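Local coordinates for toxin protein (Yersinia entomophaga, PDB 6AQK) that probably transfers ADP-ribose from NAD+ to an acceptor, acting as the C-terminal ADP-ribosyltransferase toxin domain of RHS2, at residues A[89-94]-A[170-175]; A[31-36]-A[78-83]; A[123-128]-A[218-223]; A[101-106]-A[212-217]. All coordinates share one frame; numbering follows the deposited sequence.

Interaction 1: A[89-94]-A[170-175]; sequences AEWSGY and GHAGVS
Trp91 and Tyr94, at the C-terminal end of the long helix 74-90, close on Ala172 and Val174 and so tie the helical N-terminal part of the chain to the ADP-ribosyltransferase fold, at the loop leaving strand 161-167. The polar part is one hydrogen bond: Trp91 NE1 donates to Ala172 O at 2.9 Å, with the oxygen at the indole edge, close to the ring plane. The N-H...O angle of 145° shows that the bond is somewhat bent. With CG anti to the backbone N (chi1 -160°), the indole extends toward the loop, putting NE1 at this carbonyl.

The apolar part centres on Val174, whose two methyls divide their contacts. CG1 lies 3.5 Å from Trp91 NE1 and 3.8 Å from Tyr94 CB, while CG2 reaches Trp91 CZ2 at 3.6 Å. Tyr94 CD2 lies over one face of the indole, displaced toward its rim. Pro188 also touches both Trp91 and Ala172.

Each segment also carries a side-chain bond of its own. Gly173 N donates to His171 ND1 in the plane of the imidazole. Glu90 OE1, which also accepts from Ala18 N, receives Tyr94 OH at 2.6 Å on its anti lone pair.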
loop_
_atom_site.group_PDB
_atom_site.type_symbol
_atom_site.label_atom_id
_atom_site.label_comp_id
_atom_site.label_asym_id
_atom_site.label_seq_id
_atom_site.Cartn_x
_atom_site.Cartn_y
_atom_site.Cartn_z
ATOM N N ALA A 89 -17.231 5.860 3.161
ATOM C CA ALA A 89 -18.410 6.723 3.020
ATOM C C ALA A 89 -18.076 8.082 2.444
ATOM O O ALA A 89 -18.759 8.567 1.508
ATOM C CB ALA A 89 -19.071 6.836 4.330
ATOM N N GLU A 90 -16.923 8.608 2.891
ATOM C CA GLU A 90 -16.440 9.901 2.468
ATOM C C GLU A 90 -15.768 9.894 1.155
ATOM O O GLU A 90 -15.442 10.983 0.614
ATOM C CB GLU A 90 -15.483 10.464 3.522
ATOM C CG GLU A 90 -16.165 10.711 4.874
ATOM C CD GLU A 90 -15.271 11.212 5.946
ATOM O OE1 GLU A 90 -14.052 11.332 5.715
ATOM O OE2 GLU A 90 -15.786 11.541 7.048
ATOM N N TRP A 91 -15.432 8.714 0.652
ATOM C CA TRP A 91 -14.368 8.643 -0.390
ATOM C C TRP A 91 -14.689 9.488 -1.641
ATOM O O TRP A 91 -13.798 10.237 -2.206
ATOM C CB TRP A 91 -14.028 7.174 -0.816
ATOM C CG TRP A 91 -12.664 7.090 -1.476
ATOM C CD1 TRP A 91 -12.391 7.180 -2.793
ATOM C CD2 TRP A 91 -11.390 6.936 -0.814
ATOM N NE1 TRP A 91 -11.038 7.137 -3.000
ATOM C CE2 TRP A 91 -10.413 6.935 -1.794
ATOM C CE3 TRP A 91 -10.997 6.779 0.532
ATOM C CZ2 TRP A 91 -9.055 6.879 -1.497
ATOM C CZ3 TRP A 91 -9.634 6.671 0.823
ATOM C CH2 TRP A 91 -8.682 6.710 -0.208
ATOM N N SER A 92 -15.929 9.382 -2.104
ATOM C CA SER A 92 -16.304 10.094 -3.350
ATOM C C SER A 92 -16.185 11.611 -3.191
ATOM O O SER A 92 -15.989 12.276 -4.167
ATOM C CB SER A 92 -17.665 9.630 -3.885
ATOM O OG SER A 92 -18.654 10.317 -3.173
ATOM N N GLY A 93 -16.258 12.141 -1.954
ATOM C CA GLY A 93 -16.157 13.568 -1.664
ATOM C C GLY A 93 -14.704 14.049 -1.556
ATOM O O GLY A 93 -14.489 15.224 -1.466
ATOM N N TYR A 94 -13.696 13.145 -1.559
ATOM C CA TYR A 94 -12.291 13.544 -1.513
ATOM C C TYR A 94 -11.798 14.028 -2.853
ATOM O O TYR A 94 -12.310 13.602 -3.865
ATOM C CB TYR A 94 -11.455 12.331 -1.037
ATOM C CG TYR A 94 -11.694 11.873 0.377
ATOM C CD1 TYR A 94 -12.329 12.657 1.335
ATOM C CD2 TYR A 94 -11.185 10.605 0.792
ATOM C CE1 TYR A 94 -12.484 12.210 2.661
ATOM C CE2 TYR A 94 -11.309 10.175 2.096
ATOM C CZ TYR A 94 -11.960 10.963 3.030
ATOM O OH TYR A 94 -12.068 10.450 4.306
ATOM N N GLY A 170 -10.996 7.486 -13.990
ATOM C CA GLY A 170 -11.986 6.917 -13.044
ATOM C C GLY A 170 -11.335 6.160 -11.878
ATOM O O GLY A 170 -12.027 5.549 -11.068
ATOM N N HIS A 171 -9.994 6.193 -11.808
ATOM C CA HIS A 171 -9.273 5.538 -10.659
ATOM C C HIS A 171 -9.659 6.173 -9.359
ATOM O O HIS A 171 -10.241 7.271 -9.319
ATOM C CB HIS A 171 -7.780 5.655 -10.830
ATOM C CG HIS A 171 -7.295 7.044 -10.785
ATOM N ND1 HIS A 171 -7.104 7.732 -9.596
ATOM C CD2 HIS A 171 -7.080 7.935 -11.781
ATOM C CE1 HIS A 171 -6.768 8.976 -9.881
ATOM N NE2 HIS A 171 -6.738 9.123 -11.208
ATOM N N ALA A 172 -9.302 5.518 -8.267
ATOM C CA ALA A 172 -9.749 5.895 -6.930
ATOM C C ALA A 172 -8.706 6.672 -6.112
ATOM O O ALA A 172 -8.890 6.869 -4.940
ATOM C CB ALA A 172 -10.167 4.613 -6.175
ATOM N N GLY A 173 -7.646 7.175 -6.736
ATOM C CA GLY A 173 -6.581 7.865 -6.010
ATOM C C GLY A 173 -7.027 9.270 -5.645
ATOM O O GLY A 173 -7.540 10.010 -6.483
ATOM N N VAL A 174 -6.772 9.664 -4.406
ATOM C CA VAL A 174 -7.117 10.973 -3.982
ATOM C C VAL A 174 -5.947 11.769 -3.443
ATOM O O VAL A 174 -5.007 11.227 -2.794
ATOM C CB VAL A 174 -8.177 10.863 -2.912
ATOM C CG1 VAL A 174 -9.412 10.176 -3.444
ATOM C CG2 VAL A 174 -7.709 10.178 -1.645
ATOM N N SER A 175 -6.001 13.060 -3.712
ATOM C CA SER A 175 -5.072 14.002 -3.159
ATOM C C SER A 175 -5.686 14.572 -1.944
ATOM O O SER A 175 -6.242 15.664 -1.961
ATOM C CB SER A 175 -4.711 15.042 -4.219
ATOM O OG SER A 175 -3.819 15.963 -3.676
#

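Interaction 2: A[31-36]-A[78-83]; sequences SSFTIA and IEVQKT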
loop_
_atom_site.group_PDB
_atom_site.type_symbol
_atom_site.label_atom_id
_atom_site.label_comp_id
_atom_site.label_asym_id
_atom_site.label_seq_id
_atom_site.Cartn_x
_atom_site.Cartn_y
_atom_site.Cartn_z
ATOM N N SER A 31 -2.812 0.114 10.429
ATOM C CA SER A 31 -1.990 -0.807 9.680
ATOM C C SER A 31 -2.098 -2.246 10.248
ATOM O O SER A 31 -2.332 -3.197 9.518
ATOM C CB SER A 31 -0.532 -0.362 9.692
ATOM O OG SER A 31 0.176 -1.227 8.821
ATOM N N SER A 32 -1.963 -2.383 11.562
ATOM C CA SER A 32 -2.049 -3.666 12.183
ATOM C C SER A 32 -3.447 -4.326 12.084
ATOM O O SER A 32 -3.562 -5.584 11.967
ATOM C CB SER A 32 -1.500 -3.570 13.627
ATOM O OG SER A 32 -2.340 -2.800 14.459
ATOM N N PHE A 33 -4.501 -3.510 12.091
ATOM C CA PHE A 33 -5.851 -3.974 11.901
ATOM C C PHE A 33 -5.981 -4.593 10.448
ATOM O O PHE A 33 -6.537 -5.704 10.291
ATOM C CB PHE A 33 -6.816 -2.827 12.025
ATOM C CG PHE A 33 -8.291 -3.197 12.027
ATOM C CD1 PHE A 33 -9.026 -3.376 10.822
ATOM C CD2 PHE A 33 -8.993 -3.227 13.209
ATOM C CE1 PHE A 33 -10.377 -3.700 10.849
ATOM C CE2 PHE A 33 -10.340 -3.515 13.229
ATOM C CZ PHE A 33 -11.037 -3.762 12.043
ATOM N N THR A 34 -5.461 -3.922 9.434
ATOM C CA THR A 34 -5.660 -4.412 8.088
ATOM C C THR A 34 -4.755 -5.619 7.851
ATOM O O THR A 34 -5.133 -6.525 7.073
ATOM C CB THR A 34 -5.551 -3.328 6.993
ATOM O OG1 THR A 34 -4.245 -2.713 6.964
ATOM C CG2 THR A 34 -6.633 -2.259 7.171
ATOM N N ILE A 35 -3.605 -5.643 8.508
ATOM C CA ILE A 35 -2.789 -6.848 8.502
ATOM C C ILE A 35 -3.563 -7.999 9.117
ATOM O O ILE A 35 -3.576 -9.121 8.547
ATOM C CB ILE A 35 -1.452 -6.620 9.133
ATOM C CG1 ILE A 35 -0.623 -5.682 8.201
ATOM C CG2 ILE A 35 -0.730 -7.931 9.371
ATOM C CD1 ILE A 35 0.644 -5.216 8.835
ATOM N N ALA A 36 -4.201 -7.759 10.250
ATOM C CA ALA A 36 -5.025 -8.852 10.849
ATOM C C ALA A 36 -6.082 -9.358 9.941
ATOM O O ALA A 36 -6.277 -10.584 9.877
ATOM C CB ALA A 36 -5.612 -8.461 12.143
ATOM N N ILE A 78 -13.823 -1.141 17.902
ATOM C CA ILE A 78 -14.996 -0.420 17.387
ATOM C C ILE A 78 -14.616 0.896 16.739
ATOM O O ILE A 78 -15.155 1.230 15.684
ATOM C CB ILE A 78 -16.089 -0.241 18.475
ATOM C CG1 ILE A 78 -16.637 -1.617 18.896
ATOM C CG2 ILE A 78 -17.229 0.631 17.942
ATOM C CD1 ILE A 78 -17.356 -2.395 17.797
ATOM N N GLU A 79 -13.666 1.609 17.344
ATOM C CA GLU A 79 -13.233 2.879 16.786
ATOM C C GLU A 79 -12.620 2.722 15.357
ATOM O O GLU A 79 -12.979 3.480 14.411
ATOM C CB GLU A 79 -12.292 3.551 17.757
ATOM C CG GLU A 79 -11.739 4.927 17.368
ATOM C CD GLU A 79 -10.502 5.289 18.198
ATOM O OE1 GLU A 79 -10.298 4.761 19.304
ATOM O OE2 GLU A 79 -9.697 6.111 17.746
ATOM N N VAL A 80 -11.704 1.765 15.231
ATOM C CA VAL A 80 -10.983 1.527 13.991
ATOM C C VAL A 80 -11.964 1.064 12.900
ATOM O O VAL A 80 -11.958 1.583 11.807
ATOM C CB VAL A 80 -9.785 0.606 14.190
ATOM C CG1 VAL A 80 -9.215 0.197 12.795
ATOM C CG2 VAL A 80 -8.743 1.267 15.113
ATOM N N GLN A 81 -12.853 0.114 13.224
ATOM C CA GLN A 81 -13.850 -0.377 12.269
ATOM C C GLN A 81 -14.761 0.747 11.741
ATOM O O GLN A 81 -14.986 0.863 10.546
ATOM C CB GLN A 81 -14.657 -1.546 12.911
ATOM C CG GLN A 81 -15.629 -2.207 11.990
ATOM C CD GLN A 81 -16.453 -3.255 12.685
ATOM O OE1 GLN A 81 -17.098 -2.941 13.689
ATOM N NE2 GLN A 81 -16.388 -4.527 12.199
ATOM N N LYS A 82 -15.289 1.598 12.635
ATOM C CA LYS A 82 -16.122 2.698 12.219
ATOM C C LYS A 82 -15.346 3.702 11.353
ATOM O O LYS A 82 -15.874 4.199 10.376
ATOM C CB LYS A 82 -16.715 3.408 13.450
ATOM C CG LYS A 82 -17.625 2.497 14.262
ATOM N N THR A 83 -14.077 3.945 11.681
ATOM C CA THR A 83 -13.288 4.943 10.963
ATOM C C THR A 83 -13.082 4.441 9.536
ATOM O O THR A 83 -13.236 5.219 8.631
ATOM C CB THR A 83 -11.971 5.232 11.675
ATOM O OG1 THR A 83 -12.244 5.927 12.887
ATOM C CG2 THR A 83 -11.131 6.164 10.924
#
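Between 31-36 and 78-83, turns of helices 27-39 and 74-90, the nearest CA atoms are those of Phe33 and Val80, 7.8 Å apart. Both helices belong to the helical N-terminal part of the chain, which precedes the strands of the ADP-ribosyltransferase fold, and helix 51-63 packs against the same helix 27-39.

The contact is a CH-pi interaction. Val80 CG1 sits over one face of the Phe33 ring, 3.8 Å from its centroid and 25° off the ring normal. It is displaced toward the rim, so its closest ring atom is CD2, at 3.5 Å. Both side chains reach out with the first group anti to the backbone N: CG of Phe33 (chi1 -172°) and CG1 of Val80 (chi1 170°). They run past one another in opposite directions, which brings a methyl over the ring rather than against its end. Beyond the valine, the methylene of Gln81 comes obliquely to the far end of the phenyl, with CB 4.3 Å from Phe33 CZ.

Phe33 also makes edge-to-face pairs with Phe54 and Trp58 of helix 51-63, and so its ring is shared among three helices. Gln81 NE2 donates to Tyr45 O in the loop between helices 27-39 and 51-63. On the helix that carries Val80, Glu79 O accepts twice from one residue: Thr83 N and Thr83 OG1, each at 3.0 Å, approach from opposite faces of the carbonyl plane, and OG1 stands above that plane.

Interaction 3: A[123-128]-A[218-223]; sequences ESEGKS and HRYIIK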
loop_
_atom_site.group_PDB
_atom_site.type_symbol
_atom_site.label_atom_id
_atom_site.label_comp_id
_atom_site.label_asym_id
_atom_site.label_seq_id
_atom_site.Cartn_x
_atom_site.Cartn_y
_atom_site.Cartn_z
ATOM N N GLU A 123 13.228 -16.291 -7.605
ATOM C CA GLU A 123 13.828 -16.713 -8.877
ATOM C C GLU A 123 14.889 -15.738 -9.410
ATOM O O GLU A 123 15.749 -16.144 -10.202
ATOM C CB GLU A 123 12.776 -16.885 -9.951
ATOM C CG GLU A 123 11.673 -17.904 -9.642
ATOM C CD GLU A 123 10.459 -17.770 -10.564
ATOM O OE1 GLU A 123 10.528 -16.962 -11.522
ATOM O OE2 GLU A 123 9.430 -18.477 -10.341
ATOM N N SER A 124 14.815 -14.461 -9.016
ATOM C CA SER A 124 15.566 -13.383 -9.651
ATOM C C SER A 124 16.807 -12.953 -8.919
ATOM O O SER A 124 17.813 -12.481 -9.526
ATOM C CB SER A 124 14.654 -12.112 -9.741
ATOM O OG SER A 124 13.620 -12.268 -10.709
ATOM N N GLU A 125 16.659 -12.902 -7.605
ATOM C CA GLU A 125 17.729 -12.544 -6.660
ATOM C C GLU A 125 19.136 -12.899 -7.111
ATOM O O GLU A 125 19.372 -14.046 -7.409
ATOM C CB GLU A 125 17.511 -13.403 -5.415
ATOM C CG GLU A 125 17.216 -12.612 -4.217
ATOM C CD GLU A 125 16.732 -13.479 -3.100
ATOM O OE1 GLU A 125 16.734 -14.737 -3.214
ATOM O OE2 GLU A 125 16.327 -12.859 -2.111
ATOM N N GLY A 126 20.045 -11.931 -7.140
ATOM C CA GLY A 126 21.449 -12.181 -7.444
ATOM C C GLY A 126 21.795 -12.445 -8.900
ATOM O O GLY A 126 22.941 -12.717 -9.209
ATOM N N LYS A 127 20.833 -12.404 -9.806
ATOM C CA LYS A 127 21.163 -12.510 -11.224
ATOM C C LYS A 127 21.931 -11.281 -11.652
ATOM O O LYS A 127 21.729 -10.216 -11.091
ATOM C CB LYS A 127 19.914 -12.664 -12.075
ATOM C CG LYS A 127 19.321 -14.040 -12.017
ATOM C CD LYS A 127 18.365 -14.243 -13.179
ATOM C CE LYS A 127 17.684 -15.596 -13.069
ATOM N NZ LYS A 127 16.508 -15.728 -13.975
ATOM N N SER A 128 22.804 -11.443 -12.647
ATOM C CA SER A 128 23.670 -10.361 -13.116
ATOM C C SER A 128 22.971 -9.512 -14.154
ATOM O O SER A 128 23.428 -8.399 -14.415
ATOM C CB SER A 128 24.946 -10.949 -13.748
ATOM O OG SER A 128 25.340 -12.060 -12.996
ATOM N N HIS A 218 16.408 0.467 -6.116
ATOM C CA HIS A 218 15.344 -0.521 -6.315
ATOM C C HIS A 218 15.933 -1.792 -6.968
ATOM O O HIS A 218 16.517 -1.749 -8.032
ATOM C CB HIS A 218 14.235 0.054 -7.237
ATOM C CG HIS A 218 13.803 1.435 -6.877
ATOM N ND1 HIS A 218 13.524 1.801 -5.578
ATOM C CD2 HIS A 218 13.607 2.548 -7.633
ATOM C CE1 HIS A 218 13.187 3.075 -5.544
ATOM N NE2 HIS A 218 13.245 3.561 -6.777
ATOM N N ARG A 219 15.711 -2.934 -6.373
ATOM C CA ARG A 219 15.981 -4.217 -7.035
ATOM C C ARG A 219 14.772 -4.747 -7.795
ATOM O O ARG A 219 14.921 -5.603 -8.664
ATOM C CB ARG A 219 16.530 -5.268 -6.007
ATOM C CG ARG A 219 17.715 -4.755 -5.161
ATOM C CD ARG A 219 19.053 -4.833 -5.925
ATOM N NE ARG A 219 19.222 -3.982 -7.108
ATOM C CZ ARG A 219 19.571 -2.683 -7.084
ATOM N NH1 ARG A 219 19.665 -2.007 -8.216
ATOM N NH2 ARG A 219 19.782 -2.016 -5.943
ATOM N N TYR A 220 13.562 -4.322 -7.433
ATOM C CA TYR A 220 12.336 -4.837 -8.036
ATOM C C TYR A 220 11.363 -3.683 -8.349
ATOM O O TYR A 220 11.185 -2.774 -7.538
ATOM C CB TYR A 220 11.595 -5.824 -7.110
ATOM C CG TYR A 220 12.466 -6.990 -6.864
ATOM C CD1 TYR A 220 12.567 -7.977 -7.820
ATOM C CD2 TYR A 220 13.302 -7.036 -5.759
ATOM C CE1 TYR A 220 13.439 -9.034 -7.663
ATOM C CE2 TYR A 220 14.219 -8.089 -5.575
ATOM C CZ TYR A 220 14.271 -9.082 -6.561
ATOM O OH TYR A 220 15.139 -10.166 -6.492
ATOM N N ILE A 221 10.805 -3.739 -9.550
ATOM C CA ILE A 221 9.764 -2.842 -10.008
ATOM C C ILE A 221 8.484 -3.601 -10.276
ATOM O O ILE A 221 8.456 -4.603 -11.020
ATOM C CB ILE A 221 10.156 -2.073 -11.286
ATOM C CG1 ILE A 221 11.578 -1.446 -11.145
ATOM C CG2 ILE A 221 9.072 -1.022 -11.607
ATOM C CD1 ILE A 221 11.765 -0.352 -10.074
ATOM N N ILE A 222 7.427 -3.142 -9.644
ATOM C CA ILE A 222 6.090 -3.658 -9.936
ATOM C C ILE A 222 5.370 -2.605 -10.762
ATOM O O ILE A 222 5.104 -1.551 -10.295
ATOM C CB ILE A 222 5.299 -3.981 -8.675
ATOM C CG1 ILE A 222 6.109 -4.891 -7.733
ATOM C CG2 ILE A 222 3.977 -4.573 -9.080
ATOM C CD1 ILE A 222 5.449 -5.014 -6.366
ATOM N N LYS A 223 5.013 -2.926 -12.007
ATOM C CA LYS A 223 4.148 -2.096 -12.821
ATOM C C LYS A 223 2.707 -2.597 -12.689
ATOM O O LYS A 223 2.432 -3.773 -12.866
ATOM C CB LYS A 223 4.549 -2.192 -14.297
ATOM C CG LYS A 223 5.973 -1.692 -14.498
ATOM C CD LYS A 223 6.358 -1.449 -15.953
ATOM C CE LYS A 223 5.662 -0.244 -16.569
ATOM N NZ LYS A 223 5.933 -0.294 -18.051
#
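Tyr220 directs its phenol end at Ser124 and Glu125, where helix 115-124 gives way to a turn. Its CG lies anti to the carbonyl carbon and beside the backbone N (chi1 -62°), and from there the ring swings out until the hydroxyl comes up to the Ser124-Glu125 backbone. Ser124 CB meets the ring at its edge, in the ring plane, 3.9 Å from CE1 and 3.8 Å from OH of Tyr220. The serine hydroxyl is used within its own helix, OG bonding back to Phe120 O, which leaves the CB methylene to face the tyrosine.

Here helix 115-124 ends against the mixed sheet of the ADP-ribosyltransferase fold. Tyr220 opens strand 220-226, the central strand, and its side chain also touches Phe120 and Ile121 of that helix. A type II beta turn from Ser124 to Lys127 follows, with Gly126 at positive phi and Lys127 N bonded to Ser124 O at 3.0 Å.

Glu125 has an unusual first torsion, chi1 -117°, after which its chain is extended. CG passes 3.9 Å from Tyr220 OH as the two side chains cross, the carboxylate turned 64° against the ring. Glu125 N lies 3.3 Å from Tyr220 OH, but the angle is too poor for a hydrogen bond.

Interaction 4: A[101-106]-A[212-217]; sequences ETFRGD and EQYGTS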
loop_
_atom_site.group_PDB
_atom_site.type_symbol
_atom_site.label_atom_id
_atom_site.label_comp_id
_atom_site.label_asym_id
_atom_site.label_seq_id
_atom_site.Cartn_x
_atom_site.Cartn_y
_atom_site.Cartn_z
ATOM N N GLU A 101 0.164 9.038 -13.226
ATOM C CA GLU A 101 1.047 7.989 -12.679
ATOM C C GLU A 101 1.521 8.413 -11.282
ATOM O O GLU A 101 1.718 9.602 -10.991
ATOM C CB GLU A 101 2.242 7.674 -13.600
ATOM C CG GLU A 101 3.104 8.868 -13.897
ATOM C CD GLU A 101 4.286 8.633 -14.845
ATOM O OE1 GLU A 101 5.074 9.617 -14.929
ATOM O OE2 GLU A 101 4.438 7.550 -15.469
ATOM N N THR A 102 1.693 7.406 -10.445
ATOM C CA THR A 102 2.254 7.586 -9.102
ATOM C C THR A 102 3.204 6.406 -8.814
ATOM O O THR A 102 3.366 5.489 -9.642
ATOM C CB THR A 102 1.216 7.660 -8.027
ATOM O OG1 THR A 102 0.528 6.396 -7.926
ATOM C CG2 THR A 102 0.319 8.760 -8.264
ATOM N N PHE A 103 3.942 6.522 -7.705
ATOM C CA PHE A 103 5.005 5.676 -7.375
ATOM C C PHE A 103 4.958 5.380 -5.925
ATOM O O PHE A 103 4.554 6.223 -5.117
ATOM C CB PHE A 103 6.410 6.297 -7.710
ATOM C CG PHE A 103 6.500 6.752 -9.122
ATOM C CD1 PHE A 103 6.115 8.039 -9.455
ATOM C CD2 PHE A 103 6.984 5.912 -10.093
ATOM C CE1 PHE A 103 6.085 8.437 -10.786
ATOM C CE2 PHE A 103 7.012 6.324 -11.434
ATOM C CZ PHE A 103 6.554 7.596 -11.767
ATOM N N ARG A 104 5.345 4.162 -5.615
ATOM C CA ARG A 104 5.464 3.738 -4.211
ATOM C C ARG A 104 6.707 2.944 -3.933
ATOM O O ARG A 104 7.051 2.043 -4.659
ATOM C CB ARG A 104 4.234 2.873 -3.836
ATOM C CG ARG A 104 4.277 2.400 -2.394
ATOM C CD ARG A 104 2.971 1.674 -2.045
ATOM N NE ARG A 104 3.136 1.005 -0.762
ATOM C CZ ARG A 104 2.845 1.521 0.427
ATOM N NH1 ARG A 104 2.280 2.711 0.571
ATOM N NH2 ARG A 104 3.093 0.815 1.480
ATOM N N GLY A 105 7.320 3.185 -2.745
ATOM C CA GLY A 105 8.453 2.452 -2.283
ATOM C C GLY A 105 8.024 1.517 -1.183
ATOM O O GLY A 105 7.223 1.885 -0.345
ATOM N N ASP A 106 8.449 0.273 -1.259
ATOM C CA ASP A 106 8.217 -0.738 -0.198
ATOM C C ASP A 106 9.530 -1.490 0.100
ATOM O O ASP A 106 10.396 -1.734 -0.768
ATOM C CB ASP A 106 7.077 -1.748 -0.556
ATOM C CG ASP A 106 5.651 -1.255 -0.161
ATOM O OD1 ASP A 106 5.446 -0.804 1.019
ATOM O OD2 ASP A 106 4.758 -1.298 -1.039
ATOM N N GLU A 212 18.970 9.238 -12.658
ATOM C CA GLU A 212 18.756 10.555 -12.089
ATOM C C GLU A 212 17.318 10.668 -11.556
ATOM O O GLU A 212 17.088 11.307 -10.513
ATOM C CB GLU A 212 19.060 11.639 -13.138
ATOM N N GLN A 213 16.371 10.013 -12.246
ATOM C CA GLN A 213 14.945 9.939 -11.814
ATOM C C GLN A 213 14.605 8.826 -10.795
ATOM O O GLN A 213 13.787 9.029 -9.896
ATOM C CB GLN A 213 14.066 9.739 -13.078
ATOM C CG GLN A 213 12.550 9.898 -12.909
ATOM C CD GLN A 213 12.071 11.251 -12.353
ATOM O OE1 GLN A 213 12.859 12.160 -12.087
ATOM N NE2 GLN A 213 10.745 11.386 -12.196
ATOM N N TYR A 214 15.206 7.659 -10.974
ATOM C CA TYR A 214 14.815 6.434 -10.245
ATOM C C TYR A 214 15.881 5.862 -9.296
ATOM O O TYR A 214 15.633 4.909 -8.582
ATOM C CB TYR A 214 14.378 5.412 -11.253
ATOM C CG TYR A 214 13.059 5.791 -11.942
ATOM C CD1 TYR A 214 11.859 5.901 -11.219
ATOM C CD2 TYR A 214 13.011 6.052 -13.329
ATOM C CE1 TYR A 214 10.669 6.278 -11.859
ATOM C CE2 TYR A 214 11.825 6.388 -13.973
ATOM C CZ TYR A 214 10.651 6.506 -13.224
ATOM O OH TYR A 214 9.475 6.854 -13.857
ATOM N N GLY A 215 17.075 6.464 -9.278
ATOM C CA GLY A 215 18.143 5.974 -8.479
ATOM C C GLY A 215 18.640 4.602 -8.881
ATOM O O GLY A 215 18.404 4.095 -9.986
ATOM N N THR A 216 19.355 4.036 -7.936
ATOM C CA THR A 216 19.960 2.747 -8.051
ATOM C C THR A 216 19.659 1.849 -6.851
ATOM O O THR A 216 20.269 0.789 -6.719
ATOM C CB THR A 216 21.492 2.906 -8.179
ATOM O OG1 THR A 216 22.007 3.555 -6.994
ATOM C CG2 THR A 216 21.792 3.707 -9.422
ATOM N N SER A 217 18.676 2.212 -6.009
ATOM C CA SER A 217 18.370 1.384 -4.879
ATOM C C SER A 217 17.254 0.356 -5.064
ATOM O O SER A 217 17.179 -0.573 -4.280
ATOM C CB SER A 217 18.040 2.272 -3.697
ATOM O OG SER A 217 18.968 3.291 -3.536
#
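On the strand whose Phe103 meets Tyr214, Asp106 OD2 is gripped by two donors, Arg104 NE at 2.8 Å and Trp163 NE1. The strand, 101-106, is an outer strand of the mixed sheet in the ADP-ribosyltransferase fold, and its Phe103-Arg104 pair is consistent with the aromatic-Arg motif of the first strand in R-S-E ADP-ribosyltransferases. Arg104 holds Asp106 side-on in a salt bridge. NE keeps OD2 near the guanidinium plane, while NE itself stands out of the carboxylate plane, on the syn side of OD2. NH2 meets the syn lone pair of Asp106 OD1 at 2.9 Å, although OD1 is tilted out of the guanidinium plane. With NH1 bonded to Ser146 O as well, the guanidinium is fixed in rotation.

Phe103 leaves the strand toward the short helix 211-214, its CG beside the backbone N and anti to the carbonyl carbon (chi1 -53°); Tyr214 is placed likewise. The side chains meet at about a right angle, with ring centroids 5.8 Å apart and planes inclined at 57°. Phe103 CE2 comes up to the edge of the tyrosine ring, 3.7 Å from CE1. Neighbours extend the aromatic group: His164 stacks on Phe103, Tyr207 pairs edge-to-face with Tyr214, and Pro151 touches both rings of the contact. A bound platinum ion lies about 4 Å from the Tyr214 side chain. Gln213 CG covers part of one tyrosine face, and Tyr214 OH rests 3.5 Å from Phe103 CE2.

All four contacts are largely buried, although interaction 3 has an exposed residue at its margin. Interactions 1 and 2 share helix 74-90, with centres 19 Å apart: interaction 2 uses its middle to join helices of the N-terminal part, interaction 1 its C-terminal end to reach a loop of the strand-rich part. Interactions 3 and 4 lie 14 Å apart and both reach the mixed sheet, one at its central strand and one at an outer strand; residues 212-217 run directly into 218-223. Chemically, interaction 1 alone has a hydrogen bond between its segments. All four use an aromatic side chain: Trp91 as a hydrogen-bond donor as well as a packing surface, the others met by a methyl, a helix end and a second ring.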